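PDB 5UUS: possible sortase-like protein from Corynebacterium diphtheriae, which is a sortase, probably of class E, that is likely to act as a cysteine transpeptidase attaching surface proteins to the cell wall. Local coordinates for residues G152-V157 and E187-M192. Sequence-based numbering, arbitrary orientation.
Sequences GDYEHV and EGIMTM. With EDO (1,2-ethanediol), chain G.
In the sortase beta-barrel, the turn that follows helix 143-151 packs on the start of strand 188-193 through Tyr154, whose ring reaches Glu187 and Ile189. With CG anti to its own carbonyl carbon (chi1 -70°), the ring extends from the turn to the strand entrance. A tyrosine suits this place because its apolar flanks can lie buried while the hydroxyl meets backbone: Glu187 N gives Tyr154 OH a weak, bent hydrogen bond of 3.0 Å (129° at the hydrogen). A water sits in the ring plane by the hydroxyl, but so close that this contact is doubtful. Both apolar contacts lie obliquely on the same side of the ring plane: CG of Glu187 is 3.8 Å from Tyr154 CE1, and CG1 of Ile189, a branched apolar residue suited to packing against the ring, is 3.8 Å from Tyr154 CE2. The chain of Glu187 bends at chi2 (-64°), taking its carboxylate away from the ring to a salt bridge with Arg148 of the helix, which also pairs with Asp153. Two overlapping type I turns, Gly152-Glu155 and Tyr154-Val157, carry the tyrosine in the connection from helix 143-151 to strand 160-163, at the margin of a sortase barrel.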
ATOM      1  N   GLY A 152      -6.271  -9.641  17.314  1.00 46.96           N
ATOM      2  CA  GLY A 152      -4.876 -10.036  17.336  1.00 50.37           C
ATOM      3  C   GLY A 152      -3.919  -8.884  17.153  1.00 48.65           C
ATOM      4  O   GLY A 152      -4.172  -7.758  17.604  1.00 44.84           O
ATOM      5  N   ASP A 153      -2.799  -9.162  16.491  1.00 40.78           N
ATOM      6  CA  ASP A 153      -1.740  -8.169  16.361  1.00 44.25           C
ATOM      7  C   ASP A 153      -2.150  -6.916  15.573  1.00 42.15           C
ATOM      8  O   ASP A 153      -1.491  -5.889  15.647  1.00 42.40           O
ATOM      9  CB  ASP A 153      -0.524  -8.816  15.711  1.00 41.03           C
ATOM     10  CG  ASP A 153       0.051  -9.939  16.565  1.00 47.13           C
ATOM     11  OD1 ASP A 153      -0.115  -9.910  17.801  1.00 50.91           O
ATOM     12  OD2 ASP A 153       0.667 -10.853  16.006  1.00 52.14           O
ATOM     13  N   TYR A 154      -3.223  -7.020  14.809  1.00 36.67           N
ATOM     14  CA  TYR A 154      -3.673  -5.927  13.961  1.00 38.99           C
ATOM     15  C   TYR A 154      -4.976  -5.294  14.488  1.00 39.81           C
ATOM     16  O   TYR A 154      -5.638  -4.520  13.801  1.00 39.68           O
ATOM     17  CB  TYR A 154      -3.803  -6.454  12.514  1.00 39.20           C
ATOM     18  CG  TYR A 154      -2.424  -6.746  11.936  1.00 40.49           C
ATOM     19  CD1 TYR A 154      -1.793  -7.967  12.168  1.00 40.77           C
ATOM     20  CD2 TYR A 154      -1.715  -5.766  11.232  1.00 42.78           C
ATOM     21  CE1 TYR A 154      -0.514  -8.231  11.672  1.00 42.41           C
ATOM     22  CE2 TYR A 154      -0.425  -6.026  10.734  1.00 36.42           C
ATOM     23  CZ  TYR A 154       0.158  -7.258  10.964  1.00 40.70           C
ATOM     24  OH  TYR A 154       1.432  -7.514  10.496  1.00 40.24           O
ATOM     25  N   GLU A 155      -5.338  -5.621  15.724  1.00 38.83           N
ATOM     26  CA  GLU A 155      -6.580  -5.097  16.303  1.00 43.01           C
ATOM     27  C   GLU A 155      -6.585  -3.557  16.355  1.00 40.67           C
ATOM     28  O   GLU A 155      -7.588  -2.920  16.050  1.00 43.71           O
ATOM     29  CB  GLU A 155      -6.801  -5.674  17.703  1.00 41.04           C
ATOM     30  CG  GLU A 155      -7.892  -4.923  18.481  1.00 45.70           C
ATOM     31  CD  GLU A 155      -8.258  -5.616  19.797  1.00 52.13           C
ATOM     32  OE1 GLU A 155      -7.612  -6.641  20.148  1.00 45.82           O
ATOM     33  OE2 GLU A 155      -9.204  -5.133  20.462  1.00 58.86           O
ATOM     34  N   HIS A 156      -5.447  -2.961  16.691  1.00 39.27           N
ATOM     35  CA  HIS A 156      -5.345  -1.503  16.826  1.00 41.38           C
ATOM     36  C   HIS A 156      -5.200  -0.754  15.480  1.00 44.04           C
ATOM     37  O   HIS A 156      -5.155   0.466  15.452  1.00 40.64           O
ATOM     38  CB  HIS A 156      -4.149  -1.168  17.712  1.00 41.96           C
ATOM     39  CG  HIS A 156      -2.833  -1.477  17.068  1.00 44.22           C
ATOM     40  ND1 HIS A 156      -2.329  -2.760  16.978  1.00 42.21           N
ATOM     41  CD2 HIS A 156      -1.931  -0.678  16.448  1.00 38.00           C
ATOM     42  CE1 HIS A 156      -1.170  -2.729  16.343  1.00 43.65           C
ATOM     43  NE2 HIS A 156      -0.919  -1.480  15.994  1.00 38.41           N
ATOM     44  N   VAL A 157      -5.114  -1.473  14.369  1.00 40.68           N
ATOM     45  CA  VAL A 157      -4.760  -0.821  13.101  1.00 35.15           C
ATOM     46  C   VAL A 157      -5.998  -0.408  12.327  1.00 40.87           C
ATOM     47  O   VAL A 157      -6.710  -1.246  11.793  1.00 42.80           O
ATOM     48  CB  VAL A 157      -3.885  -1.736  12.212  1.00 39.61           C
ATOM     49  CG1 VAL A 157      -3.511  -0.999  10.914  1.00 37.28           C
ATOM     50  CG2 VAL A 157      -2.624  -2.195  12.977  1.00 36.74           C
ATOM     51  N   GLU A 187       1.716  -9.912   8.790  1.00 39.02           N
ATOM     52  CA  GLU A 187       1.071  -9.759   7.486  1.00 40.88           C
ATOM     53  C   GLU A 187       1.846  -8.739   6.649  1.00 39.66           C
ATOM     54  O   GLU A 187       2.678  -7.999   7.160  1.00 37.94           O
ATOM     55  CB  GLU A 187      -0.386  -9.294   7.647  1.00 42.68           C
ATOM     56  CG  GLU A 187      -1.232 -10.225   8.506  1.00 42.89           C
ATOM     57  CD  GLU A 187      -1.384 -11.620   7.879  1.00 47.58           C
ATOM     58  OE1 GLU A 187      -1.477 -11.724   6.631  1.00 42.36           O
ATOM     59  OE2 GLU A 187      -1.411 -12.602   8.643  1.00 47.77           O
ATOM     60  N   GLY A 188       1.557  -8.698   5.360  1.00 39.19           N
ATOM     61  CA  GLY A 188       2.022  -7.612   4.543  1.00 38.83           C
ATOM     62  C   GLY A 188       1.037  -6.454   4.680  1.00 36.95           C
ATOM     63  O   GLY A 188      -0.179  -6.607   4.478  1.00 36.84           O
ATOM     64  N   ILE A 189       1.572  -5.289   5.016  1.00 36.18           N
ATOM     65  CA  ILE A 189       0.780  -4.078   5.029  1.00 36.02           C
ATOM     66  C   ILE A 189       1.250  -3.118   3.949  1.00 36.73           C
ATOM     67  O   ILE A 189       2.446  -3.029   3.679  1.00 38.85           O
ATOM     68  CB  ILE A 189       0.867  -3.395   6.400  1.00 33.51           C
ATOM     69  CG1 ILE A 189       0.191  -4.294   7.434  1.00 37.17           C
ATOM     70  CG2 ILE A 189       0.160  -2.000   6.367  1.00 36.41           C
ATOM     71  CD1 ILE A 189      -1.322  -4.264   7.354  1.00 39.75           C
ATOM     72  N   MET A 190       0.309  -2.409   3.319  1.00 35.83           N
ATOM     73  CA  MET A 190       0.683  -1.267   2.500  1.00 37.26           C
ATOM     74  C   MET A 190       0.108   0.015   3.144  1.00 44.11           C
ATOM     75  O   MET A 190      -1.062   0.057   3.553  1.00 41.38           O
ATOM     76  CB  MET A 190       0.185  -1.412   1.061  1.00 37.90           C
ATOM     77  CG  MET A 190       0.499  -0.174   0.189  1.00 43.93           C
ATOM     78  SD  MET A 190      -0.065  -0.344  -1.518  1.00 40.07           S
ATOM     79  CE  MET A 190       0.434   1.260  -2.189  1.00 35.86           C
ATOM     80  N   THR A 191       0.941   1.042   3.240  1.00 35.83           N
ATOM     81  CA  THR A 191       0.512   2.305   3.840  1.00 40.31           C
ATOM     82  C   THR A 191       0.626   3.441   2.826  1.00 42.37           C
ATOM     83  O   THR A 191       1.652   3.581   2.169  1.00 38.60           O
ATOM     84  CB  THR A 191       1.351   2.633   5.100  1.00 37.92           C
ATOM     85  OG1 THR A 191       1.201   1.566   6.056  1.00 36.69           O
ATOM     86  CG2 THR A 191       0.935   3.988   5.716  1.00 36.22           C
ATOM     87  N   MET A 192      -0.428   4.246   2.711  1.00 40.24           N
ATOM     88  CA  MET A 192      -0.395   5.475   1.926  1.00 36.71           C
ATOM     89  C   MET A 192      -0.558   6.693   2.836  1.00 37.01           C
ATOM     90  O   MET A 192      -1.471   6.715   3.664  1.00 36.00           O
ATOM     91  CB  MET A 192      -1.494   5.453   0.853  1.00 37.71           C
ATOM     92  CG  MET A 192      -1.302   4.322  -0.173  1.00 37.94           C
ATOM     93  SD  MET A 192      -2.703   4.039  -1.265  1.00 43.66           S
ATOM     94  CE  MET A 192      -3.829   3.233  -0.128  1.00 48.61           C
TER
HETATM   95  C1  EDO G 505      -0.656 -13.656  17.178  1.00 77.08           C
HETATM   96  O1  EDO G 505      -1.229 -13.668  18.498  1.00 76.57           O
HETATM   97  C2  EDO G 505      -1.742 -13.559  16.097  1.00 68.13           C
HETATM   98  O2  EDO G 505      -2.123 -12.193  15.839  1.00 59.31           O
HETATM   99  O   HOH W   1       2.758  -5.824   9.359  1.00 35.97           O